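Local coordinates for protein transport protein SEC16 (Saccharomyces cerevisiae, PDB 3MZK) that helps initiate assembly of the COPII coat that forms transport vesicles at the endoplasmic reticulum and selects their cargo, and also takes part in autophagy, at residues B[376-379]-B[380-384]; B[335-338]-B[339-342]. All coordinates share one frame; numbering follows the deposited sequence.

Interaction 1 (B[376-379]-B[380-384]); sequences TKYT and DYLSS
Ser383 folds back onto Thr379 one turn earlier in helix 372-387, a local i to i+4 contact in the part of Sec16 that holds the Sec23-binding family region, where the helix packs against helices 356-368 and 394-409. Two donors of the serine converge on Thr379 O: Ser383 OG at 2.9 Å and the backbone Ser383 N at a similar distance. They reach the carbonyl from opposite faces of its plane, the hydroxyl tilted 33° from it. Ser383 OG is placed there by lying beside its own backbone N (chi1 -75°), which turns it toward the preceding turn.

Thr379 repeats the theme upstream. Its OG1 hydrogen-bonds Thr376 O at 3.2 Å, sharing that acceptor with Asp380 N, which lies 2.8 Å from Thr376 O. Both donors arrive on the same face of the carbonyl plane, Asp380 N at 165° through its hydrogen. With an alanine in place of this threonine, Thr376 O would probably keep only Asp380 N of these two donors, and a gap is likely to open beside Leu410.

On the buried side, Leu382 CD1 sits at the edge of the Tyr378 ring, near its plane, and lies 4.4 Å from Tyr378 CB. The same leucine reaches Ile360 and Leu403, while His362 meets the Tyr378 ring edge-to-face. Lys377 and Asp380, by contrast, are exposed. The chemistry is thus divided: hydroxyls return their polarity to helix carbonyls, letting Thr379 be buried with its OG1 satisfied, while Leu382 lies between two helices and the Tyr378 ring packs on helix 356-368, Phe66 and Pro69, its hydroxyl bonded to Glu337.

Interaction 2 (B[335-338]-B[339-342]); sequences WDEI and YEYI
Ile338 and Ile342 meet along one side of helix 330-344, part of a helical stack consistent with an ACE1-like element, CG2 of Ile338 lying 4.3 Å from CD1 of Ile342. Ile342 CG1 stands beside its backbone N (chi1 -68°) and CD1 continues back toward the preceding turn, which brings the methyl to Ile338. Beneath the side chains the helix is regular: Tyr339 N donates to Trp335 O at 2.8 Å in a nearly straight bond of 171°, and Ile342 N to Ile338 O at 3.0 Å.

The tightly packed part is apolar and aromatic. Trp335 and Tyr339 lie against Leu106 of helix 101-111, Ile338 against Met84 of helix 77-94, and Trp335 also packs on an apolar side chain of another protein chain. Although Tyr339 is buried, its hydroxyl is satisfied by Val306 O.

The looser, more open side lies at Glu340, which is partly exposed. There a water bridges a backbone carbonyl and the carboxylate, donating to Glu337 O at 3.0 Å and to Glu340 OE1 at 2.6 Å. Glu337 O therefore holds both the water and Tyr341 N. The extended chain of Glu340 carries its carboxylate to Lys359, a salt bridge, and to Phe352 N. Glu337 is instead a buried, bonded carboxylate, its OE2 5.4 Å from Glu340 OE1.

Two like charges one turn apart would be expected to repel, yet each carboxylate has its own donors, Glu337 OE2 taking the N-H of Leu70. The pairing of Glu340 with Lys359 probably offsets much of the remaining repulsion, so that the acidic side links loops and a helix while the other side packs mainly through apolar and aromatic groups.

In the fold
Interactions 1 and 2 lie on different helices, 372-387 and 330-344, with centres about 17 Å apart, and follow one another along the chain. They nevertheless touch directly: Tyr378 OH of interaction 1 is 3.0 Å from Glu337 OE1 of interaction 2, a probable hydrogen bond. Helix 356-368 gives a second link, since Lys359 both touches Leu382 and pairs with Glu340. A third runs through adjacent loop residues, Pro69 packing on Tyr378 and Leu70 bonding Glu337. Interaction 2 is nearer the centre of the chain, about 13 Å away against 29 Å for interaction 1, so the connections tie a central helix to a more peripheral one.

Interaction 1 (B[376-379]-B[380-384])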
ATOM      1  N   THR B 376      -7.712  43.710 -23.692  1.00 67.86           N
ATOM      2  CA  THR B 376      -7.933  44.187 -22.329  1.00 66.30           C
ATOM      3  C   THR B 376      -8.580  43.113 -21.462  1.00 58.99           C
ATOM      4  O   THR B 376      -8.330  43.051 -20.259  1.00 71.88           O
ATOM      5  CB  THR B 376      -8.788  45.466 -22.291  1.00 76.05           C
ATOM      6  OG1 THR B 376     -10.035  45.227 -22.955  1.00107.96           O
ATOM      7  CG2 THR B 376      -8.068  46.603 -22.983  1.00 66.35           C
ATOM      8  N   LYS B 377      -9.410  42.268 -22.068  1.00 69.56           N
ATOM      9  CA  LYS B 377      -9.988  41.138 -21.342  1.00 82.86           C
ATOM     10  C   LYS B 377      -8.884  40.323 -20.693  1.00 69.21           C
ATOM     11  O   LYS B 377      -9.051  39.806 -19.594  1.00 67.63           O
ATOM     12  CB  LYS B 377     -10.824  40.246 -22.263  1.00 89.81           C
ATOM     13  CG  LYS B 377     -12.248  40.730 -22.490  1.00 94.43           C
ATOM     14  CD  LYS B 377     -13.068  39.689 -23.240  1.00 94.82           C
ATOM     15  CE  LYS B 377     -14.525  40.104 -23.347  1.00102.80           C
ATOM     16  NZ  LYS B 377     -15.353  39.032 -23.965  1.00109.67           N
ATOM     17  N   TYR B 378      -7.749  40.223 -21.380  1.00 68.32           N
ATOM     18  CA  TYR B 378      -6.597  39.483 -20.871  1.00 64.07           C
ATOM     19  C   TYR B 378      -5.785  40.268 -19.849  1.00 59.36           C
ATOM     20  O   TYR B 378      -5.511  39.775 -18.758  1.00 66.03           O
ATOM     21  CB  TYR B 378      -5.697  39.023 -22.017  1.00 52.04           C
ATOM     22  CG  TYR B 378      -6.023  37.635 -22.508  1.00 58.26           C
ATOM     23  CD1 TYR B 378      -5.379  36.521 -21.980  1.00 62.18           C
ATOM     24  CD2 TYR B 378      -6.989  37.433 -23.485  1.00 53.72           C
ATOM     25  CE1 TYR B 378      -5.684  35.245 -22.421  1.00 64.29           C
ATOM     26  CE2 TYR B 378      -7.298  36.163 -23.931  1.00 54.76           C
ATOM     27  CZ  TYR B 378      -6.646  35.073 -23.398  1.00 61.92           C
ATOM     28  OH  TYR B 378      -6.957  33.807 -23.847  1.00 58.99           O
ATOM     29  N   THR B 379      -5.400  41.489 -20.199  1.00 60.41           N
ATOM     30  CA  THR B 379      -4.623  42.315 -19.281  1.00 70.48           C
ATOM     31  C   THR B 379      -5.345  42.474 -17.940  1.00 68.07           C
ATOM     32  O   THR B 379      -4.727  42.394 -16.879  1.00 67.09           O
ATOM     33  CB  THR B 379      -4.287  43.702 -19.879  1.00 72.89           C
ATOM     34  OG1 THR B 379      -5.475  44.498 -19.974  1.00 70.82           O
ATOM     35  CG2 THR B 379      -3.657  43.549 -21.256  1.00 62.47           C
ATOM     36  N   ASP B 380      -6.654  42.684 -17.991  1.00 72.40           N
ATOM     37  CA  ASP B 380      -7.445  42.810 -16.772  1.00 79.54           C
ATOM     38  C   ASP B 380      -7.415  41.529 -15.943  1.00 70.04           C
ATOM     39  O   ASP B 380      -7.073  41.552 -14.757  1.00 63.17           O
ATOM     40  CB  ASP B 380      -8.884  43.205 -17.104  1.00 88.65           C
ATOM     41  CG  ASP B 380      -9.026  44.689 -17.390  1.00 99.23           C
ATOM     42  OD1 ASP B 380      -7.995  45.390 -17.474  1.00 99.07           O
ATOM     43  OD2 ASP B 380     -10.174  45.156 -17.536  1.00 97.89           O
ATOM     44  N   TYR B 381      -7.770  40.412 -16.569  1.00 55.26           N
ATOM     45  CA  TYR B 381      -7.737  39.131 -15.883  1.00 58.62           C
ATOM     46  C   TYR B 381      -6.346  38.848 -15.334  1.00 62.11           C
ATOM     47  O   TYR B 381      -6.198  38.385 -14.201  1.00 71.83           O
ATOM     48  CB  TYR B 381      -8.167  38.000 -16.816  1.00 57.23           C
ATOM     49  CG  TYR B 381      -7.874  36.623 -16.263  1.00 61.91           C
ATOM     50  CD1 TYR B 381      -8.662  36.070 -15.260  1.00 62.40           C
ATOM     51  CD2 TYR B 381      -6.805  35.878 -16.742  1.00 57.64           C
ATOM     52  CE1 TYR B 381      -8.390  34.812 -14.751  1.00 61.96           C
ATOM     53  CE2 TYR B 381      -6.525  34.620 -16.241  1.00 56.31           C
ATOM     54  CZ  TYR B 381      -7.321  34.093 -15.246  1.00 75.24           C
ATOM     55  OH  TYR B 381      -7.046  32.838 -14.748  1.00 87.23           O
ATOM     56  N   LEU B 382      -5.329  39.130 -16.142  1.00 51.85           N
ATOM     57  CA  LEU B 382      -3.955  38.839 -15.759  1.00 53.73           C
ATOM     58  C   LEU B 382      -3.510  39.701 -14.589  1.00 68.47           C
ATOM     59  O   LEU B 382      -2.679  39.282 -13.787  1.00 65.48           O
ATOM     60  CB  LEU B 382      -3.014  39.017 -16.948  1.00 57.17           C
ATOM     61  CG  LEU B 382      -3.133  37.947 -18.035  1.00 60.86           C
ATOM     62  CD1 LEU B 382      -2.328  38.325 -19.270  1.00 50.97           C
ATOM     63  CD2 LEU B 382      -2.698  36.594 -17.493  1.00 54.60           C
ATOM     64  N   SER B 383      -4.071  40.902 -14.490  1.00 74.91           N
ATOM     65  CA  SER B 383      -3.765  41.788 -13.375  1.00 78.34           C
ATOM     66  C   SER B 383      -4.105  41.118 -12.051  1.00 73.79           C
ATOM     67  O   SER B 383      -3.249  40.967 -11.182  1.00 76.80           O
ATOM     68  CB  SER B 383      -4.507  43.120 -13.509  1.00 87.24           C
ATOM     69  OG  SER B 383      -3.914  43.933 -14.509  1.00 90.14           O
ATOM     70  N   SER B 384      -5.358  40.708 -11.903  1.00 76.28           N
ATOM     71  CA  SER B 384      -5.786  40.026 -10.688  1.00 88.22           C
ATOM     72  C   SER B 384      -4.971  38.756 -10.488  1.00 73.61           C
ATOM     73  O   SER B 384      -4.623  38.392  -9.364  1.00 71.13           O
ATOM     74  CB  SER B 384      -7.273  39.685 -10.760  1.00100.81           C
ATOM     75  OG  SER B 384      -7.541  38.837 -11.862  1.00101.13           O
TER

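Interaction 2 (B[335-338]-B[339-342])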
ATOM      1  N   TRP B 335      -3.250  25.705 -26.593  1.00 38.37           N
ATOM      2  CA  TRP B 335      -3.120  24.418 -25.928  1.00 42.94           C
ATOM      3  C   TRP B 335      -2.762  24.608 -24.461  1.00 52.85           C
ATOM      4  O   TRP B 335      -3.422  24.054 -23.581  1.00 56.67           O
ATOM      5  CB  TRP B 335      -2.066  23.554 -26.608  1.00 36.34           C
ATOM      6  CG  TRP B 335      -2.492  23.054 -27.937  1.00 43.77           C
ATOM      7  CD1 TRP B 335      -3.768  22.972 -28.409  1.00 41.24           C
ATOM      8  CD2 TRP B 335      -1.644  22.572 -28.983  1.00 51.26           C
ATOM      9  NE1 TRP B 335      -3.769  22.460 -29.683  1.00 43.45           N
ATOM     10  CE2 TRP B 335      -2.475  22.207 -30.059  1.00 46.11           C
ATOM     11  CE3 TRP B 335      -0.259  22.413 -29.113  1.00 49.56           C
ATOM     12  CZ2 TRP B 335      -1.971  21.689 -31.250  1.00 44.61           C
ATOM     13  CZ3 TRP B 335       0.242  21.897 -30.296  1.00 42.09           C
ATOM     14  CH2 TRP B 335      -0.612  21.542 -31.348  1.00 47.89           C
ATOM     15  N   ASP B 336      -1.726  25.399 -24.195  1.00 40.15           N
ATOM     16  CA  ASP B 336      -1.296  25.625 -22.824  1.00 42.01           C
ATOM     17  C   ASP B 336      -2.410  26.168 -21.939  1.00 57.14           C
ATOM     18  O   ASP B 336      -2.567  25.727 -20.800  1.00 65.99           O
ATOM     19  CB  ASP B 336      -0.072  26.534 -22.769  1.00 45.03           C
ATOM     20  CG  ASP B 336       1.202  25.809 -23.147  1.00 59.36           C
ATOM     21  OD1 ASP B 336       1.201  24.562 -23.092  1.00 48.50           O
ATOM     22  OD2 ASP B 336       2.201  26.480 -23.494  1.00 57.50           O
ATOM     23  N   GLU B 337      -3.195  27.108 -22.452  1.00 51.86           N
ATOM     24  CA  GLU B 337      -4.275  27.673 -21.645  1.00 58.43           C
ATOM     25  C   GLU B 337      -5.427  26.690 -21.444  1.00 52.11           C
ATOM     26  O   GLU B 337      -6.028  26.637 -20.371  1.00 53.26           O
ATOM     27  CB  GLU B 337      -4.788  28.990 -22.225  1.00 54.10           C
ATOM     28  CG  GLU B 337      -5.849  29.631 -21.351  1.00 63.98           C
ATOM     29  CD  GLU B 337      -6.113  31.076 -21.707  1.00 70.25           C
ATOM     30  OE1 GLU B 337      -5.388  31.624 -22.564  1.00 61.93           O
ATOM     31  OE2 GLU B 337      -7.047  31.663 -21.119  1.00 73.82           O
ATOM     32  N   ILE B 338      -5.727  25.912 -22.478  1.00 49.09           N
ATOM     33  CA  ILE B 338      -6.738  24.865 -22.379  1.00 54.35           C
ATOM     34  C   ILE B 338      -6.320  23.787 -21.376  1.00 58.92           C
ATOM     35  O   ILE B 338      -7.115  23.366 -20.526  1.00 57.74           O
ATOM     36  CB  ILE B 338      -7.005  24.221 -23.750  1.00 52.87           C
ATOM     37  CG1 ILE B 338      -7.687  25.237 -24.673  1.00 48.56           C
ATOM     38  CG2 ILE B 338      -7.848  22.957 -23.595  1.00 43.74           C
ATOM     39  CD1 ILE B 338      -7.893  24.756 -26.093  1.00 41.37           C
ATOM     40  N   TYR B 339      -5.069  23.352 -21.477  1.00 52.49           N
ATOM     41  CA  TYR B 339      -4.515  22.375 -20.549  1.00 47.73           C
ATOM     42  C   TYR B 339      -4.613  22.901 -19.122  1.00 53.52           C
ATOM     43  O   TYR B 339      -4.869  22.142 -18.190  1.00 61.43           O
ATOM     44  CB  TYR B 339      -3.062  22.072 -20.916  1.00 50.37           C
ATOM     45  CG  TYR B 339      -2.450  20.897 -20.193  1.00 51.44           C
ATOM     46  CD1 TYR B 339      -3.055  19.644 -20.224  1.00 56.18           C
ATOM     47  CD2 TYR B 339      -1.245  21.030 -19.506  1.00 42.55           C
ATOM     48  CE1 TYR B 339      -2.490  18.554 -19.570  1.00 35.69           C
ATOM     49  CE2 TYR B 339      -0.670  19.947 -18.851  1.00 46.62           C
ATOM     50  CZ  TYR B 339      -1.299  18.713 -18.888  1.00 48.22           C
ATOM     51  OH  TYR B 339      -0.738  17.636 -18.240  1.00 53.43           O
ATOM     52  N   GLU B 340      -4.424  24.206 -18.953  1.00 53.49           N
ATOM     53  CA  GLU B 340      -4.536  24.813 -17.631  1.00 60.36           C
ATOM     54  C   GLU B 340      -5.976  24.772 -17.139  1.00 72.51           C
ATOM     55  O   GLU B 340      -6.242  24.423 -15.986  1.00 78.60           O
ATOM     56  CB  GLU B 340      -4.042  26.256 -17.655  1.00 58.44           C
ATOM     57  CG  GLU B 340      -4.075  26.942 -16.303  1.00 49.26           C
ATOM     58  CD  GLU B 340      -3.726  28.413 -16.395  1.00 70.90           C
ATOM     59  OE1 GLU B 340      -4.286  29.098 -17.277  1.00 73.15           O
ATOM     60  OE2 GLU B 340      -2.890  28.885 -15.594  1.00 75.79           O
ATOM     61  N   TYR B 341      -6.903  25.132 -18.020  1.00 65.16           N
ATOM     62  CA  TYR B 341      -8.319  25.108 -17.681  1.00 59.90           C
ATOM     63  C   TYR B 341      -8.732  23.727 -17.184  1.00 66.46           C
ATOM     64  O   TYR B 341      -9.494  23.609 -16.230  1.00 60.83           O
ATOM     65  CB  TYR B 341      -9.167  25.516 -18.885  1.00 55.50           C
ATOM     66  CG  TYR B 341     -10.647  25.599 -18.593  1.00 60.54           C
ATOM     67  CD1 TYR B 341     -11.155  26.606 -17.783  1.00 65.93           C
ATOM     68  CD2 TYR B 341     -11.538  24.673 -19.130  1.00 51.07           C
ATOM     69  CE1 TYR B 341     -12.509  26.690 -17.512  1.00 63.72           C
ATOM     70  CE2 TYR B 341     -12.896  24.751 -18.867  1.00 53.62           C
ATOM     71  CZ  TYR B 341     -13.373  25.762 -18.056  1.00 65.71           C
ATOM     72  OH  TYR B 341     -14.719  25.848 -17.787  1.00 73.41           O
ATOM     73  N   ILE B 342      -8.220  22.686 -17.831  1.00 68.74           N
ATOM     74  CA  ILE B 342      -8.550  21.313 -17.456  1.00 63.31           C
ATOM     75  C   ILE B 342      -8.122  21.007 -16.016  1.00 66.88           C
ATOM     76  O   ILE B 342      -8.870  20.393 -15.252  1.00 62.94           O
ATOM     77  CB  ILE B 342      -7.920  20.302 -18.434  1.00 59.26           C
ATOM     78  CG1 ILE B 342      -8.585  20.417 -19.807  1.00 57.91           C
ATOM     79  CG2 ILE B 342      -8.054  18.892 -17.908  1.00 48.44           C
ATOM     80  CD1 ILE B 342      -7.876  19.644 -20.888  1.00 63.38           C
TER
HETATM   81  O   HOH W   1      -6.607  28.828 -18.392  1.00 55.48           O